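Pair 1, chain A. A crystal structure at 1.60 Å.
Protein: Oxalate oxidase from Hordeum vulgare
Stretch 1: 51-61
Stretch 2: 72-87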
# COMPACT_ATOMS: atom_id res chain seq x y z
N PRO A 51 -19.83 -18.78 27.89
CA PRO A 51 -18.71 -19.22 28.69
C PRO A 51 -17.72 -18.10 28.98
O PRO A 51 -17.25 -17.96 30.11
CB PRO A 51 -18.07 -20.34 27.88
CG PRO A 51 -19.15 -20.82 26.97
CD PRO A 51 -20.01 -19.61 26.68
N ASN A 52 -17.42 -17.26 27.98
CA ASN A 52 -16.55 -16.12 28.19
C ASN A 52 -17.22 -15.00 28.98
O ASN A 52 -16.46 -14.26 29.64
CB ASN A 52 -16.05 -15.49 26.88
CG ASN A 52 -15.11 -16.35 26.09
OD1 ASN A 52 -14.37 -17.17 26.62
ND2 ASN A 52 -15.12 -16.14 24.77
N GLY A 53 -18.53 -14.87 29.01
CA GLY A 53 -19.16 -13.80 29.78
C GLY A 53 -19.17 -12.49 29.00
O GLY A 53 -19.33 -11.41 29.55
N SER A 54 -18.98 -12.59 27.69
CA SER A 54 -19.01 -11.44 26.79
C SER A 54 -19.66 -11.87 25.48
O SER A 54 -19.73 -13.06 25.19
CB SER A 54 -17.61 -10.89 26.53
OG SER A 54 -16.84 -11.81 25.77
N ALA A 55 -20.15 -10.89 24.73
CA ALA A 55 -20.76 -11.17 23.43
C ALA A 55 -20.27 -10.15 22.41
O ALA A 55 -20.28 -8.95 22.67
CB ALA A 55 -22.28 -11.12 23.53
N VAL A 56 -19.83 -10.65 21.26
CA VAL A 56 -19.35 -9.80 20.18
C VAL A 56 -20.42 -9.71 19.10
O VAL A 56 -20.86 -10.73 18.57
CB VAL A 56 -18.06 -10.34 19.54
CG1 VAL A 56 -17.57 -9.39 18.45
CG2 VAL A 56 -16.96 -10.56 20.57
N THR A 57 -20.85 -8.49 18.81
CA THR A 57 -21.80 -8.24 17.72
C THR A 57 -20.96 -7.67 16.58
O THR A 57 -20.44 -6.56 16.70
CB THR A 57 -22.92 -7.28 18.11
OG1 THR A 57 -23.67 -7.83 19.21
CG2 THR A 57 -23.89 -7.06 16.95
N GLU A 58 -20.73 -8.47 15.55
CA GLU A 58 -19.84 -8.08 14.47
C GLU A 58 -20.47 -7.14 13.44
O GLU A 58 -21.64 -7.27 13.08
CB GLU A 58 -19.31 -9.32 13.74
CG GLU A 58 -18.62 -10.32 14.65
CD GLU A 58 -17.67 -11.24 13.91
OE1 GLU A 58 -16.44 -11.02 13.95
OE2 GLU A 58 -18.15 -12.21 13.27
N LEU A 59 -19.64 -6.24 12.92
CA LEU A 59 -20.09 -5.34 11.86
C LEU A 59 -18.99 -5.22 10.80
O LEU A 59 -18.56 -4.14 10.40
CB LEU A 59 -20.55 -3.99 12.39
CG LEU A 59 -21.56 -3.23 11.53
CD1 LEU A 59 -22.82 -4.04 11.29
CD2 LEU A 59 -21.92 -1.89 12.17
N ASP A 60 -18.51 -6.39 10.40
CA ASP A 60 -17.49 -6.48 9.34
C ASP A 60 -18.24 -6.55 8.01
O ASP A 60 -19.48 -6.48 8.00
CB ASP A 60 -16.57 -7.66 9.55
CG ASP A 60 -17.21 -9.02 9.68
OD1 ASP A 60 -16.45 -10.02 9.73
OD2 ASP A 60 -18.45 -9.13 9.73
N VAL A 61 -17.54 -6.73 6.90
CA VAL A 61 -18.17 -6.74 5.58
C VAL A 61 -19.23 -7.81 5.39
O VAL A 61 -20.21 -7.57 4.66
CB VAL A 61 -17.10 -6.81 4.48
CG1 VAL A 61 -16.43 -8.17 4.43
CG2 VAL A 61 -17.68 -6.43 3.13
N VAL A 72 -12.58 -0.16 6.28
CA VAL A 72 -12.99 0.01 7.66
C VAL A 72 -14.13 -0.95 8.03
O VAL A 72 -14.78 -1.55 7.17
CB VAL A 72 -13.50 1.43 7.99
CG1 VAL A 72 -12.41 2.49 8.03
CG2 VAL A 72 -14.58 1.83 6.99
N SER A 73 -14.28 -1.15 9.33
CA SER A 73 -15.37 -1.95 9.88
C SER A 73 -15.44 -1.72 11.39
O SER A 73 -14.58 -1.03 11.95
CB SER A 73 -15.21 -3.43 9.57
OG SER A 73 -14.15 -4.00 10.31
N MET A 74 -16.50 -2.20 12.04
CA MET A 74 -16.67 -2.01 13.47
C MET A 74 -17.18 -3.28 14.15
O MET A 74 -17.51 -4.28 13.52
CB MET A 74 -17.72 -0.93 13.78
CG MET A 74 -17.39 0.49 13.43
SD MET A 74 -18.83 1.57 13.54
CE MET A 74 -18.76 2.07 15.24
N ASN A 75 -17.29 -3.20 15.47
CA ASN A 75 -18.01 -4.22 16.23
C ASN A 75 -18.34 -3.67 17.62
O ASN A 75 -17.76 -2.68 18.05
CB ASN A 75 -17.29 -5.55 16.29
CG ASN A 75 -16.12 -5.78 17.19
OD1 ASN A 75 -15.27 -6.64 16.86
ND2 ASN A 75 -16.01 -5.11 18.32
N ARG A 76 -19.30 -4.32 18.27
CA ARG A 76 -19.69 -3.97 19.63
C ARG A 76 -19.44 -5.17 20.53
O ARG A 76 -19.55 -6.31 20.07
CB ARG A 76 -21.17 -3.57 19.66
CG ARG A 76 -21.77 -3.50 21.05
CD ARG A 76 -23.24 -3.10 21.00
NE ARG A 76 -23.80 -3.07 22.34
CZ ARG A 76 -24.71 -2.23 22.81
NH1 ARG A 76 -25.22 -1.28 22.05
NH2 ARG A 76 -25.11 -2.34 24.07
N VAL A 77 -18.92 -4.95 21.74
CA VAL A 77 -18.72 -6.05 22.67
C VAL A 77 -19.39 -5.70 24.01
O VAL A 77 -19.16 -4.63 24.56
CB VAL A 77 -17.25 -6.43 22.93
CG1 VAL A 77 -17.16 -7.71 23.75
CG2 VAL A 77 -16.46 -6.61 21.64
N ASP A 78 -20.26 -6.59 24.47
CA ASP A 78 -20.96 -6.42 25.75
C ASP A 78 -20.41 -7.42 26.76
O ASP A 78 -20.03 -8.53 26.39
CB ASP A 78 -22.47 -6.62 25.59
CG ASP A 78 -23.11 -5.52 24.76
OD1 ASP A 78 -23.37 -4.44 25.32
OD2 ASP A 78 -23.33 -5.75 23.56
N PHE A 79 -20.29 -7.00 28.02
CA PHE A 79 -19.68 -7.83 29.05
C PHE A 79 -20.49 -7.94 30.34
O PHE A 79 -20.77 -6.93 30.98
CB PHE A 79 -18.33 -7.25 29.47
CG PHE A 79 -17.26 -6.99 28.46
CD1 PHE A 79 -16.18 -7.85 28.32
CD2 PHE A 79 -17.31 -5.86 27.65
CE1 PHE A 79 -15.19 -7.60 27.39
CE2 PHE A 79 -16.32 -5.61 26.71
CZ PHE A 79 -15.26 -6.48 26.59
N ALA A 80 -20.74 -9.17 30.78
CA ALA A 80 -21.36 -9.38 32.10
C ALA A 80 -20.28 -9.09 33.13
O ALA A 80 -19.10 -9.09 32.78
CB ALA A 80 -21.83 -10.82 32.23
N PRO A 81 -20.65 -8.80 34.37
CA PRO A 81 -19.68 -8.56 35.42
C PRO A 81 -18.71 -9.73 35.56
O PRO A 81 -19.11 -10.88 35.70
CB PRO A 81 -20.52 -8.36 36.67
CG PRO A 81 -21.92 -8.15 36.22
CD PRO A 81 -22.05 -8.77 34.86
N GLY A 82 -17.41 -9.46 35.44
CA GLY A 82 -16.37 -10.47 35.52
C GLY A 82 -16.14 -11.22 34.22
O GLY A 82 -15.35 -12.17 34.16
N GLY A 83 -16.81 -10.80 33.15
CA GLY A 83 -16.67 -11.44 31.85
C GLY A 83 -15.42 -10.93 31.14
O GLY A 83 -14.90 -9.86 31.47
N THR A 84 -14.98 -11.69 30.14
CA THR A 84 -13.79 -11.33 29.39
C THR A 84 -13.96 -11.50 27.89
O THR A 84 -14.72 -12.35 27.44
CB THR A 84 -12.61 -12.19 29.89
OG1 THR A 84 -11.39 -11.80 29.24
CG2 THR A 84 -12.84 -13.67 29.62
N ASN A 85 -13.36 -10.60 27.12
CA ASN A 85 -13.06 -10.84 25.70
C ASN A 85 -11.63 -11.37 25.86
O ASN A 85 -10.76 -10.62 26.29
CB ASN A 85 -13.17 -9.57 24.89
CG ASN A 85 -13.28 -9.76 23.39
OD1 ASN A 85 -13.49 -10.87 22.90
ND2 ASN A 85 -13.14 -8.67 22.64
N PRO A 86 -11.45 -12.68 25.75
CA PRO A 86 -10.19 -13.34 26.05
C PRO A 86 -9.03 -12.91 25.20
O PRO A 86 -9.21 -12.29 24.17
CB PRO A 86 -10.51 -14.83 25.85
CG PRO A 86 -11.68 -14.87 24.93
CD PRO A 86 -12.48 -13.64 25.26
N PRO A 87 -7.80 -13.17 25.62
CA PRO A 87 -6.61 -12.84 24.84
C PRO A 87 -6.80 -13.20 23.38
O PRO A 87 -6.90 -14.38 23.09
CB PRO A 87 -5.53 -13.69 25.49
CG PRO A 87 -5.95 -13.74 26.93
CD PRO A 87 -7.45 -13.90 26.87
O HOH W 1 -15.62 -12.71 23.42
O HOH W 2 -22.47 -7.47 21.62
O HOH W 3 -16.45 -8.24 14.98

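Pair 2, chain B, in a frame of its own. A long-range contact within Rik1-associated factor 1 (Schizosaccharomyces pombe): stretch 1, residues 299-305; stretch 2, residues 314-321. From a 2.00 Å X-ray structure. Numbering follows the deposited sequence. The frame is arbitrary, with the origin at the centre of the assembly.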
# COMPACT_ATOMS: atom_id res chain seq x y z
N ASP B 299 -14.95 -1.68 10.26
CA ASP B 299 -16.26 -2.34 10.46
C ASP B 299 -16.47 -3.58 9.61
O ASP B 299 -17.54 -4.20 9.64
CB ASP B 299 -17.43 -1.37 10.25
CG ASP B 299 -17.46 -0.75 8.85
OD1 ASP B 299 -16.53 -0.97 8.04
OD2 ASP B 299 -18.43 0.01 8.58
N ASN B 300 -15.44 -3.95 8.86
CA ASN B 300 -15.53 -5.12 8.01
C ASN B 300 -16.59 -4.98 6.92
O ASN B 300 -17.23 -5.95 6.55
CB ASN B 300 -15.82 -6.36 8.88
CG ASN B 300 -14.96 -7.57 8.51
OD1 ASN B 300 -13.87 -7.44 7.94
ND2 ASN B 300 -15.47 -8.76 8.82
N GLN B 301 -16.79 -3.77 6.40
CA GLN B 301 -17.67 -3.63 5.24
C GLN B 301 -17.19 -2.47 4.39
O GLN B 301 -16.40 -1.67 4.86
CB GLN B 301 -19.13 -3.43 5.67
CG GLN B 301 -19.36 -2.18 6.51
CD GLN B 301 -20.70 -2.23 7.23
OE1 GLN B 301 -21.39 -3.26 7.22
NE2 GLN B 301 -21.07 -1.12 7.88
N THR B 302 -17.64 -2.42 3.14
CA THR B 302 -17.21 -1.39 2.18
C THR B 302 -18.43 -0.62 1.70
O THR B 302 -19.37 -1.24 1.14
CB THR B 302 -16.55 -2.03 0.95
OG1 THR B 302 -15.35 -2.72 1.33
CG2 THR B 302 -16.24 -0.98 -0.12
N PHE B 303 -18.45 0.69 1.92
CA PHE B 303 -19.49 1.54 1.32
C PHE B 303 -19.09 1.87 -0.12
O PHE B 303 -17.92 2.09 -0.39
CB PHE B 303 -19.70 2.82 2.15
CG PHE B 303 -20.50 2.60 3.42
CD1 PHE B 303 -19.90 2.10 4.55
CD2 PHE B 303 -21.86 2.89 3.46
CE1 PHE B 303 -20.61 1.89 5.70
CE2 PHE B 303 -22.58 2.68 4.62
CZ PHE B 303 -21.95 2.18 5.74
N VAL B 304 -20.06 1.90 -1.03
CA VAL B 304 -19.83 2.25 -2.43
C VAL B 304 -20.76 3.36 -2.88
O VAL B 304 -21.94 3.33 -2.53
CB VAL B 304 -20.06 1.08 -3.34
CG1 VAL B 304 -19.70 1.47 -4.79
CG2 VAL B 304 -19.22 -0.13 -2.87
N TRP B 305 -20.24 4.32 -3.65
CA TRP B 305 -21.01 5.45 -4.16
C TRP B 305 -20.86 5.55 -5.66
O TRP B 305 -19.81 5.27 -6.21
CB TRP B 305 -20.50 6.79 -3.58
CG TRP B 305 -20.70 7.00 -2.13
CD1 TRP B 305 -21.81 7.51 -1.51
CD2 TRP B 305 -19.75 6.72 -1.08
NE1 TRP B 305 -21.61 7.55 -0.16
CE2 TRP B 305 -20.36 7.08 0.13
CE3 TRP B 305 -18.46 6.20 -1.06
CZ2 TRP B 305 -19.71 6.95 1.36
CZ3 TRP B 305 -17.81 6.06 0.16
CH2 TRP B 305 -18.44 6.43 1.36
N LEU B 314 -24.42 3.66 -2.85
CA LEU B 314 -25.12 2.85 -3.83
C LEU B 314 -25.29 1.45 -3.26
O LEU B 314 -26.28 0.75 -3.53
CB LEU B 314 -24.31 2.80 -5.11
CG LEU B 314 -24.64 1.65 -6.03
CD1 LEU B 314 -26.07 1.77 -6.55
CD2 LEU B 314 -23.63 1.64 -7.16
N SER B 315 -24.31 1.02 -2.47
CA SER B 315 -24.36 -0.31 -1.92
C SER B 315 -23.46 -0.43 -0.71
O SER B 315 -22.62 0.44 -0.45
CB SER B 315 -23.94 -1.34 -2.97
OG SER B 315 -24.23 -2.65 -2.51
N LEU B 316 -23.66 -1.52 0.01
CA LEU B 316 -22.89 -1.83 1.20
C LEU B 316 -22.47 -3.30 1.10
O LEU B 316 -23.31 -4.21 1.08
CB LEU B 316 -23.75 -1.55 2.41
CG LEU B 316 -23.17 -1.89 3.77
CD1 LEU B 316 -21.72 -1.59 3.82
CD2 LEU B 316 -23.93 -1.08 4.82
N LEU B 317 -21.16 -3.50 1.00
CA LEU B 317 -20.61 -4.82 0.72
C LEU B 317 -20.01 -5.40 1.99
O LEU B 317 -18.92 -4.99 2.40
CB LEU B 317 -19.50 -4.69 -0.31
CG LEU B 317 -19.74 -3.78 -1.52
CD1 LEU B 317 -18.42 -3.73 -2.27
CD2 LEU B 317 -20.88 -4.29 -2.41
N LYS B 318 -20.71 -6.35 2.60
CA LYS B 318 -20.38 -6.80 3.95
C LYS B 318 -19.53 -8.07 4.02
O LYS B 318 -19.70 -8.99 3.22
CB LYS B 318 -21.67 -7.03 4.73
CG LYS B 318 -22.45 -5.77 5.04
CD LYS B 318 -23.85 -6.11 5.58
CE LYS B 318 -24.41 -4.95 6.41
NZ LYS B 318 -25.78 -5.19 6.93
N HIS B 319 -18.63 -8.14 4.99
CA HIS B 319 -18.01 -9.42 5.31
C HIS B 319 -18.64 -9.99 6.58
O HIS B 319 -19.45 -9.33 7.23
CB HIS B 319 -16.50 -9.29 5.49
CG HIS B 319 -15.75 -9.28 4.20
ND1 HIS B 319 -14.88 -10.29 3.83
CD2 HIS B 319 -15.75 -8.40 3.18
CE1 HIS B 319 -14.38 -10.02 2.64
NE2 HIS B 319 -14.89 -8.88 2.22
N GLY B 320 -18.23 -11.19 6.94
CA GLY B 320 -18.84 -11.89 8.05
C GLY B 320 -18.12 -11.70 9.37
O GLY B 320 -17.24 -10.86 9.52
N LYS B 321 -18.51 -12.51 10.34
CA LYS B 321 -17.99 -12.38 11.69
C LYS B 321 -16.49 -12.64 11.67
O LYS B 321 -16.01 -13.46 10.91
CB LYS B 321 -18.67 -13.37 12.64
CG LYS B 321 -20.07 -13.83 12.21
CD LYS B 321 -21.03 -12.67 11.95
CE LYS B 321 -22.46 -13.00 12.38
NZ LYS B 321 -22.97 -14.31 11.83
O HOH W 4 -19.84 -6.57 9.06
O HOH W 5 -16.29 -5.24 1.71

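An antiparallel pair of strands is defined by its backbone, and the same backbone can carry very different side chains. Pair 1, from barley oxalate oxidase, and pair 2, from Rik1-associated factor 1, illustrate the principle: 14 central residues superpose with an RMSD of 0.6 Å. In pair 1 strand 54-59 runs at 165° to strand 73-79, with axes approaching to 4.7 Å; in pair 2 strand 301-305 runs at 164° to strand 315-318, approaching to 4.6 Å.

The common framework is a ladder of main-chain hydrogen bonds. A55(A) and D78(A) form a hydrogen-bonded pair, N of A55(A) lying 2.9 Å from O of D78(A) and N of D78(A) 3.0 Å from O of A55(A). The matched T302(B) and L317(B) repeat this, with N of T302(B) 3.0 Å from O of L317(B) and N of L317(B) 2.9 Å from O of T302(B). The next such rung, T57(A) with R76(A), matches V304(B) with S315(B). There the bond from N of S315(B) to O of V304(B), at 3.3 Å, is weak, and the same oxygen accepts a shorter bond, 2.5 Å, from N of L314(B).

The side chains at these rungs share one face of the sheet, and here the chemistry diverges clearly. In pair 1 it is largely polar, A55(A) contributing only a methyl group: R76(A) and D78(A), neighbours on one strand, form a salt bridge, NE of R76(A) to OD2 of D78(A) at 3.0 Å. A water then ties the strands together, donating to O of A55(A) and to OD2 of D78(A) and accepting from OG1 of T57(A). In pair 2 the positions of T57(A) and D78(A) hold V304(B) and L317(B), and the link becomes direct and apolar, CG2 of V304(B) to CD1 of L317(B) at 3.7 Å. The matched position of R76(A) is the small S315(B).

On the other face, V56(A) and V77(A) meet through their CG2 atoms at 4.1 Å. Their counterparts are larger: L316(B) places CD1 over one face of the F303(B) ring, 4.1 Å from its centroid, so a branched aliphatic chain covers an aromatic surface where two valines merely touch. One step along, CB of S54(A) lies 3.8 Å from CD1 of F79(A), while its OG donates to O of T84(A) at 2.8 Å. The matched Q301(B) and K318(B) pack differently, OE1 of Q301(B) lying 3.5 Å from CG of K318(B), and CD of Q301(B) also reaches CD1 of L316(B) at 3.6 Å.

At the strand end, G53(A) and N300(B) coincide within 0.3 Å, both with positive phi. Their carbonyls do the same work: O of G53(A) accepts from N of A80(A) at 2.9 Å, O of N300(B) from N of H319(B) at 3.0 Å. A CB on G53(A) would clash with CA of G83(A), whereas N300(B) has room for a side chain whose ND2 makes a weak hydrogen bond to O of G320(B) at 2.8 Å.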